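Local coordinates for protein MRG701 (Oryza sativa, PDB 5IN1) that is an MRG-family chromodomain protein of rice that probably reads methylated lysines on histone tails and takes part in transcriptional control, at residues A[12-23]-A[35-46]. Residues are numbered along the deposited sequence; the frame is centred on the assembly and turned at random.
Sequences YHGPLLYEAKVQ and HVHYLGWSKSWD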
ATOM      1  N   TYR A  12     -12.219  -8.932  14.352  1.00  4.79           N
ATOM      2  CA  TYR A  12     -12.155  -9.818  15.499  1.00  4.96           C
ATOM      3  C   TYR A  12     -11.636  -9.073  16.718  1.00  6.15           C
ATOM      4  O   TYR A  12     -10.691  -8.294  16.637  1.00  8.48           O
ATOM      5  CB  TYR A  12     -11.265 -11.022  15.211  1.00  6.20           C
ATOM      6  CG  TYR A  12     -11.906 -12.074  14.351  1.00  5.97           C
ATOM      7  CD1 TYR A  12     -12.965 -12.816  14.829  1.00  5.21           C
ATOM      8  CD2 TYR A  12     -11.453 -12.333  13.058  1.00  6.48           C
ATOM      9  CE1 TYR A  12     -13.570 -13.798  14.063  1.00  5.16           C
ATOM     10  CE2 TYR A  12     -12.048 -13.315  12.287  1.00  6.88           C
ATOM     11  CZ  TYR A  12     -13.092 -14.051  12.800  1.00  6.51           C
ATOM     12  OH  TYR A  12     -13.710 -15.036  12.039  1.00 10.64           O
ATOM     13  N   HIS A  13     -12.263  -9.314  17.855  1.00  5.86           N
ATOM     14  CA  HIS A  13     -11.684  -8.907  19.126  1.00  7.47           C
ATOM     15  C   HIS A  13     -12.024 -10.051  20.045  1.00  8.33           C
ATOM     16  O   HIS A  13     -13.137 -10.143  20.543  1.00  8.21           O
ATOM     17  CB  HIS A  13     -12.249  -7.579  19.625  1.00  9.15           C
ATOM     18  CG  HIS A  13     -11.332  -6.858  20.555  1.00  9.97           C
ATOM     19  ND1 HIS A  13     -11.318  -7.094  21.912  1.00 17.00           N
ATOM     20  CD2 HIS A  13     -10.380  -5.920  20.326  1.00 16.39           C
ATOM     21  CE1 HIS A  13     -10.413  -6.321  22.482  1.00 16.79           C
ATOM     22  NE2 HIS A  13      -9.828  -5.601  21.544  1.00 18.85           N
ATOM     23  N   GLY A  14     -11.092 -10.977  20.215  1.00  9.73           N
ATOM     24  CA  GLY A  14     -11.502 -12.285  20.677  1.00  8.57           C
ATOM     25  C   GLY A  14     -12.268 -12.952  19.551  1.00  6.65           C
ATOM     26  O   GLY A  14     -12.195 -12.520  18.406  1.00  7.49           O
ATOM     27  N   PRO A  15     -13.015 -14.013  19.869  1.00  5.99           N
ATOM     28  CA  PRO A  15     -13.580 -14.873  18.827  1.00  6.57           C
ATOM     29  C   PRO A  15     -14.800 -14.319  18.102  1.00  7.97           C
ATOM     30  O   PRO A  15     -15.235 -14.947  17.140  1.00 12.34           O
ATOM     31  CB  PRO A  15     -13.931 -16.155  19.593  1.00  9.34           C
ATOM     32  CG  PRO A  15     -14.150 -15.679  20.989  1.00 10.34           C
ATOM     33  CD  PRO A  15     -13.171 -14.585  21.217  1.00  8.45           C
ATOM     34  N   LEU A  16     -15.331 -13.178  18.516  1.00  6.37           N
ATOM     35  CA  LEU A  16     -16.497 -12.619  17.839  1.00  6.16           C
ATOM     36  C   LEU A  16     -16.076 -11.481  16.924  1.00  4.22           C
ATOM     37  O   LEU A  16     -15.025 -10.864  17.121  1.00  5.25           O
ATOM     38  CB  LEU A  16     -17.551 -12.122  18.847  1.00  5.75           C
ATOM     39  CG  LEU A  16     -18.085 -13.167  19.828  1.00  6.25           C
ATOM     40  CD1 LEU A  16     -19.056 -12.530  20.804  1.00  8.64           C
ATOM     41  CD2 LEU A  16     -18.777 -14.283  19.053  1.00  9.42           C
ATOM     42  N   LEU A  17     -16.933 -11.179  15.954  1.00  4.94           N
ATOM     43  CA  LEU A  17     -16.710 -10.081  15.028  1.00  4.10           C
ATOM     44  C   LEU A  17     -17.474  -8.826  15.429  1.00  4.55           C
ATOM     45  O   LEU A  17     -18.674  -8.892  15.703  1.00  5.69           O
ATOM     46  CB  LEU A  17     -17.134 -10.500  13.622  1.00  4.70           C
ATOM     47  CG  LEU A  17     -16.175 -11.485  12.943  1.00  4.90           C
ATOM     48  CD1 LEU A  17     -16.832 -12.110  11.728  1.00  6.19           C
ATOM     49  CD2 LEU A  17     -14.873 -10.770  12.559  1.00  7.00           C
ATOM     50  N   TYR A  18     -16.790  -7.679  15.395  1.00  4.38           N
ATOM     51  CA  TYR A  18     -17.392  -6.396  15.777  1.00  3.71           C
ATOM     52  C   TYR A  18     -17.252  -5.400  14.631  1.00  4.10           C
ATOM     53  O   TYR A  18     -16.234  -5.387  13.919  1.00  4.35           O
ATOM     54  CB  TYR A  18     -16.721  -5.828  17.035  1.00  4.64           C
ATOM     55  CG  TYR A  18     -16.815  -6.755  18.217  1.00  4.26           C
ATOM     56  CD1 TYR A  18     -17.859  -6.658  19.125  1.00  5.32           C
ATOM     57  CD2 TYR A  18     -15.877  -7.767  18.400  1.00  4.71           C
ATOM     58  CE1 TYR A  18     -17.962  -7.534  20.192  1.00  5.20           C
ATOM     59  CE2 TYR A  18     -15.981  -8.657  19.464  1.00  5.44           C
ATOM     60  CZ  TYR A  18     -17.013  -8.523  20.348  1.00  4.61           C
ATOM     61  OH  TYR A  18     -17.089  -9.398  21.399  1.00  6.45           O
ATOM     62  N   GLU A  19     -18.256  -4.562  14.433  1.00  4.18           N
ATOM     63  CA  GLU A  19     -18.093  -3.514  13.446  1.00  4.80           C
ATOM     64  C   GLU A  19     -17.049  -2.511  13.929  1.00  5.32           C
ATOM     65  O   GLU A  19     -17.012  -2.144  15.111  1.00  5.45           O
ATOM     66  CB  GLU A  19     -19.421  -2.817  13.147  1.00  4.35           C
ATOM     67  CG  GLU A  19     -19.337  -2.053  11.831  1.00  6.13           C
ATOM     68  CD  GLU A  19     -20.666  -1.468  11.366  1.00  6.02           C
ATOM     69  OE1 GLU A  19     -21.582  -1.279  12.191  1.00  6.24           O
ATOM     70  OE2 GLU A  19     -20.777  -1.208  10.140  1.00  8.20           O
ATOM     71  N   ALA A  20     -16.203  -2.078  13.004  1.00  5.30           N
ATOM     72  CA  ALA A  20     -15.134  -1.137  13.296  1.00  4.53           C
ATOM     73  C   ALA A  20     -14.992  -0.195  12.130  1.00  5.66           C
ATOM     74  O   ALA A  20     -15.503  -0.473  11.043  1.00  6.21           O
ATOM     75  CB  ALA A  20     -13.807  -1.873  13.555  1.00  6.95           C
ATOM     76  N   LYS A  21     -14.288   0.909  12.339  1.00  5.71           N
ATOM     77  CA  LYS A  21     -13.979   1.795  11.235  1.00  7.13           C
ATOM     78  C   LYS A  21     -12.473   2.012  11.138  1.00  6.85           C
ATOM     79  O   LYS A  21     -11.764   2.148  12.145  1.00  6.67           O
ATOM     80  CB  LYS A  21     -14.705   3.122  11.379  1.00 10.95           C
ATOM     81  CG  LYS A  21     -14.323   3.893  12.596  1.00 16.61           C
ATOM     82  CD  LYS A  21     -15.044   5.228  12.629  1.00 23.11           C
ATOM     83  CE  LYS A  21     -14.970   5.854  14.010  1.00 25.29           C
ATOM     84  NZ  LYS A  21     -16.314   5.966  14.643  1.00 26.55           N
ATOM     85  N   VAL A  22     -11.988   2.040   9.908  1.00  6.93           N
ATOM     86  CA  VAL A  22     -10.578   2.295   9.647  1.00  7.09           C
ATOM     87  C   VAL A  22     -10.287   3.788   9.783  1.00  7.47           C
ATOM     88  O   VAL A  22     -10.883   4.601   9.080  1.00  9.70           O
ATOM     89  CB  VAL A  22     -10.184   1.807   8.245  1.00  8.52           C
ATOM     90  CG1 VAL A  22      -8.720   2.160   7.955  1.00  8.15           C
ATOM     91  CG2 VAL A  22     -10.423   0.324   8.120  1.00 11.40           C
ATOM     92  N   GLN A  23      -9.402   4.134  10.709  1.00  7.92           N
ATOM     93  CA  GLN A  23      -8.995   5.519  10.955  1.00  8.93           C
ATOM     94  C   GLN A  23      -7.816   5.901  10.069  1.00 10.79           C
ATOM     95  O   GLN A  23      -7.743   7.027   9.581  1.00 15.31           O
ATOM     96  CB  GLN A  23      -8.612   5.722  12.420  1.00  8.81           C
ATOM     97  CG  GLN A  23      -9.754   5.519  13.403  1.00 10.32           C
ATOM     98  CD  GLN A  23      -9.259   5.373  14.824  1.00  9.95           C
ATOM     99  OE1 GLN A  23      -8.360   4.573  15.101  1.00 11.97           O
ATOM    100  NE2 GLN A  23      -9.836   6.141  15.737  1.00 12.85           N
ATOM    101  N   HIS A  35      -5.339   1.269  11.547  1.00  7.23           N
ATOM    102  CA  HIS A  35      -5.654   1.725  12.892  1.00  7.29           C
ATOM    103  C   HIS A  35      -7.161   1.809  12.929  1.00  7.66           C
ATOM    104  O   HIS A  35      -7.755   2.573  12.173  1.00  8.52           O
ATOM    105  CB  HIS A  35      -5.003   3.079  13.224  1.00  9.29           C
ATOM    106  CG  HIS A  35      -4.820   3.316  14.691  1.00  9.99           C
ATOM    107  ND1 HIS A  35      -5.764   3.952  15.473  1.00 10.26           N
ATOM    108  CD2 HIS A  35      -3.796   3.001  15.528  1.00  8.86           C
ATOM    109  CE1 HIS A  35      -5.328   4.022  16.719  1.00 12.64           C
ATOM    110  NE2 HIS A  35      -4.138   3.455  16.779  1.00 11.00           N
ATOM    111  N   VAL A  36      -7.776   0.992  13.780  1.00  6.07           N
ATOM    112  CA  VAL A  36      -9.227   0.874  13.786  1.00  7.31           C
ATOM    113  C   VAL A  36      -9.830   1.316  15.104  1.00  7.27           C
ATOM    114  O   VAL A  36      -9.199   1.226  16.156  1.00  6.63           O
ATOM    115  CB  VAL A  36      -9.675  -0.578  13.477  1.00  7.11           C
ATOM    116  CG1 VAL A  36      -9.180  -1.004  12.080  1.00  8.49           C
ATOM    117  CG2 VAL A  36      -9.225  -1.570  14.573  1.00  7.75           C
ATOM    118  N   HIS A  37     -11.065   1.811  15.013  1.00  5.70           N
ATOM    119  CA  HIS A  37     -11.893   2.106  16.170  1.00  6.48           C
ATOM    120  C   HIS A  37     -13.078   1.134  16.163  1.00  6.00           C
ATOM    121  O   HIS A  37     -13.734   0.997  15.138  1.00  5.70           O
ATOM    122  CB  HIS A  37     -12.387   3.562  16.136  1.00  8.61           C
ATOM    123  CG  HIS A  37     -13.430   3.852  17.173  1.00  7.22           C
ATOM    124  ND1 HIS A  37     -13.135   3.885  18.514  1.00  8.62           N
ATOM    125  CD2 HIS A  37     -14.764   4.067  17.073  1.00  8.58           C
ATOM    126  CE1 HIS A  37     -14.239   4.116  19.205  1.00  9.50           C
ATOM    127  NE2 HIS A  37     -15.244   4.238  18.352  1.00  8.66           N
ATOM    128  N   TYR A  38     -13.325   0.462  17.287  1.00  5.28           N
ATOM    129  CA  TYR A  38     -14.434  -0.473  17.397  1.00  5.64           C
ATOM    130  C   TYR A  38     -15.686   0.316  17.726  1.00  5.43           C
ATOM    131  O   TYR A  38     -15.697   1.058  18.712  1.00  6.67           O
ATOM    132  CB  TYR A  38     -14.144  -1.542  18.459  1.00  6.00           C
ATOM    133  CG  TYR A  38     -12.909  -2.367  18.129  1.00  7.61           C
ATOM    134  CD1 TYR A  38     -13.021  -3.573  17.441  1.00  7.70           C
ATOM    135  CD2 TYR A  38     -11.632  -1.926  18.483  1.00  6.83           C
ATOM    136  CE1 TYR A  38     -11.887  -4.326  17.125  1.00  9.23           C
ATOM    137  CE2 TYR A  38     -10.499  -2.678  18.185  1.00  9.43           C
ATOM    138  CZ  TYR A  38     -10.637  -3.857  17.489  1.00 10.23           C
ATOM    139  OH  TYR A  38      -9.501  -4.591  17.188  1.00 12.80           O
ATOM    140  N   LEU A  39     -16.722   0.193  16.895  1.00  4.92           N
ATOM    141  CA  LEU A  39     -17.868   1.100  17.039  1.00  6.42           C
ATOM    142  C   LEU A  39     -18.585   0.851  18.363  1.00  7.12           C
ATOM    143  O   LEU A  39     -18.942  -0.289  18.690  1.00  6.10           O
ATOM    144  CB  LEU A  39     -18.857   0.950  15.885  1.00  6.12           C
ATOM    145  CG  LEU A  39     -18.282   1.177  14.491  1.00  6.17           C
ATOM    146  CD1 LEU A  39     -19.397   1.287  13.471  1.00  8.47           C
ATOM    147  CD2 LEU A  39     -17.380   2.413  14.461  1.00 10.33           C
ATOM    148  N   GLY A  40     -18.809   1.932  19.113  1.00  7.15           N
ATOM    149  CA  GLY A  40     -19.457   1.856  20.409  1.00  6.49           C
ATOM    150  C   GLY A  40     -18.521   1.540  21.567  1.00  7.80           C
ATOM    151  O   GLY A  40     -18.961   1.530  22.720  1.00  9.75           O
ATOM    152  N   TRP A  41     -17.242   1.287  21.272  1.00  7.28           N
ATOM    153  CA  TRP A  41     -16.262   0.965  22.313  1.00  9.02           C
ATOM    154  C   TRP A  41     -15.439   2.181  22.696  1.00  8.84           C
ATOM    155  O   TRP A  41     -15.398   3.160  21.963  1.00  9.50           O
ATOM    156  CB  TRP A  41     -15.313  -0.141  21.850  1.00  8.33           C
ATOM    157  CG  TRP A  41     -15.878  -1.511  21.869  1.00 10.33           C
ATOM    158  CD1 TRP A  41     -17.201  -1.861  21.906  1.00 16.13           C
ATOM    159  CD2 TRP A  41     -15.136  -2.737  21.873  1.00  9.59           C
ATOM    160  NE1 TRP A  41     -17.323  -3.230  21.927  1.00 12.43           N
ATOM    161  CE2 TRP A  41     -16.071  -3.791  21.909  1.00 15.30           C
ATOM    162  CE3 TRP A  41     -13.774  -3.043  21.877  1.00 12.82           C
ATOM    163  CZ2 TRP A  41     -15.689  -5.130  21.914  1.00 15.84           C
ATOM    164  CZ3 TRP A  41     -13.397  -4.375  21.885  1.00 15.02           C
ATOM    165  CH2 TRP A  41     -14.356  -5.404  21.914  1.00 13.76           C
ATOM    166  N   SER A  42     -14.779   2.097  23.847  1.00 10.27           N
ATOM    167  CA  SER A  42     -13.844   3.127  24.283  1.00 12.14           C
ATOM    168  C   SER A  42     -12.745   3.351  23.250  1.00 11.86           C
ATOM    169  O   SER A  42     -12.285   2.402  22.612  1.00 10.70           O
ATOM    170  CB  SER A  42     -13.208   2.730  25.621  1.00 12.88           C
ATOM    171  OG  SER A  42     -12.160   3.612  25.977  1.00 14.82           O
ATOM    172  N   LYS A  43     -12.302   4.596  23.111  1.00 11.05           N
ATOM    173  CA  LYS A  43     -11.156   4.923  22.267  1.00 12.15           C
ATOM    174  C   LYS A  43      -9.877   4.250  22.772  1.00 10.97           C
ATOM    175  O   LYS A  43      -8.938   4.068  22.000  1.00 11.40           O
ATOM    176  CB  LYS A  43     -10.952   6.438  22.193  1.00 16.62           C
ATOM    177  CG  LYS A  43     -12.136   7.225  21.657  1.00 22.24           C
ATOM    178  CD  LYS A  43     -12.556   6.766  20.256  1.00 26.30           C
ATOM    179  CE  LYS A  43     -11.582   7.211  19.170  1.00 22.12           C
ATOM    180  NZ  LYS A  43     -12.047   6.853  17.810  1.00 25.38           N
ATOM    181  N   SER A  44      -9.846   3.873  24.049  1.00 11.44           N
ATOM    182  CA  SER A  44      -8.748   3.081  24.612  1.00 14.34           C
ATOM    183  C   SER A  44      -8.447   1.825  23.805  1.00 10.73           C
ATOM    184  O   SER A  44      -7.302   1.369  23.775  1.00 10.12           O
ATOM    185  CB  SER A  44      -9.052   2.674  26.058  1.00 16.43           C
ATOM    186  OG  SER A  44      -8.989   3.792  26.929  1.00 16.18           O
ATOM    187  N   TRP A  45      -9.462   1.258  23.153  1.00  9.31           N
ATOM    188  CA  TRP A  45      -9.248   0.034  22.397  1.00  8.52           C
ATOM    189  C   TRP A  45      -8.794   0.271  20.949  1.00  8.83           C
ATOM    190  O   TRP A  45      -8.474  -0.693  20.263  1.00  8.98           O
ATOM    191  CB  TRP A  45     -10.516  -0.835  22.403  1.00 10.00           C
ATOM    192  CG  TRP A  45     -10.788  -1.547  23.708  1.00 13.06           C
ATOM    193  CD1 TRP A  45     -11.785  -1.266  24.597  1.00 21.16           C
ATOM    194  CD2 TRP A  45     -10.066  -2.661  24.249  1.00 18.19           C
ATOM    195  NE1 TRP A  45     -11.730  -2.138  25.659  1.00 20.97           N
ATOM    196  CE2 TRP A  45     -10.678  -2.995  25.478  1.00 17.11           C
ATOM    197  CE3 TRP A  45      -8.959  -3.397  23.829  1.00 17.35           C
ATOM    198  CZ2 TRP A  45     -10.227  -4.046  26.280  1.00 20.90           C
ATOM    199  CZ3 TRP A  45      -8.510  -4.441  24.637  1.00 21.58           C
ATOM    200  CH2 TRP A  45      -9.146  -4.748  25.840  1.00 21.21           C
ATOM    201  N   ASP A  46      -8.745   1.524  20.495  1.00  8.11           N
ATOM    202  CA  ASP A  46      -8.250   1.818  19.145  1.00  8.35           C
ATOM    203  C   ASP A  46      -6.842   1.255  18.983  1.00  9.12           C
ATOM    204  O   ASP A  46      -6.009   1.413  19.884  1.00 11.71           O
ATOM    205  CB  ASP A  46      -8.219   3.316  18.873  1.00  8.59           C
ATOM    206  CG  ASP A  46      -9.593   3.952  18.850  1.00  9.17           C
ATOM    207  OD1 ASP A  46     -10.616   3.278  19.102  1.00  9.78           O
ATOM    208  OD2 ASP A  46      -9.638   5.167  18.595  1.00 12.19           O
TER
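His-13 meets three aromatic rings at once. Its CD2 edge points at the face of Tyr-38, with ring planes 79° apart, and its CE1–NE2 edge meets an offset part of the Trp-45 face, NE2 lying 3.3 Å from CE3. The six-membered ring of Trp-41 comes edge-on over the centre of one His-13 face, CZ3 standing 3.4 Å above it. With CG turned anti to the backbone N (chi1 -156°), the imidazole, small and flat, reaches among all three. Replacing it by an alanine's methyl is likely to leave a gap among these rings and set Trp-45 freer to turn. The same Trp-41 edge also reaches over Tyr-18, Trp-41 CZ2 lying 3.7 Å from Tyr-18 CE1. Tyr-38 OH is hydrogen-bonded to Glu-47. Beyond the aromatics, strands 16-28 and 31-38 pair antiparallel, and small Ala-20 fits beside Tyr-38. Further along, Gln-23 N donates to His-35 O, and Gln-23 OE1 accepts from His-35 ND1 at 2.7 Å, near the imidazole plane. His-37 ND1 donates to Asp-46 OD1 on its syn side, 2.7 Å away, tying strand to loop. Such aromatic clustering on a chromodomain barrel is consistent with a methyllysine cage, where cation-pi attraction would hold the ammonium group.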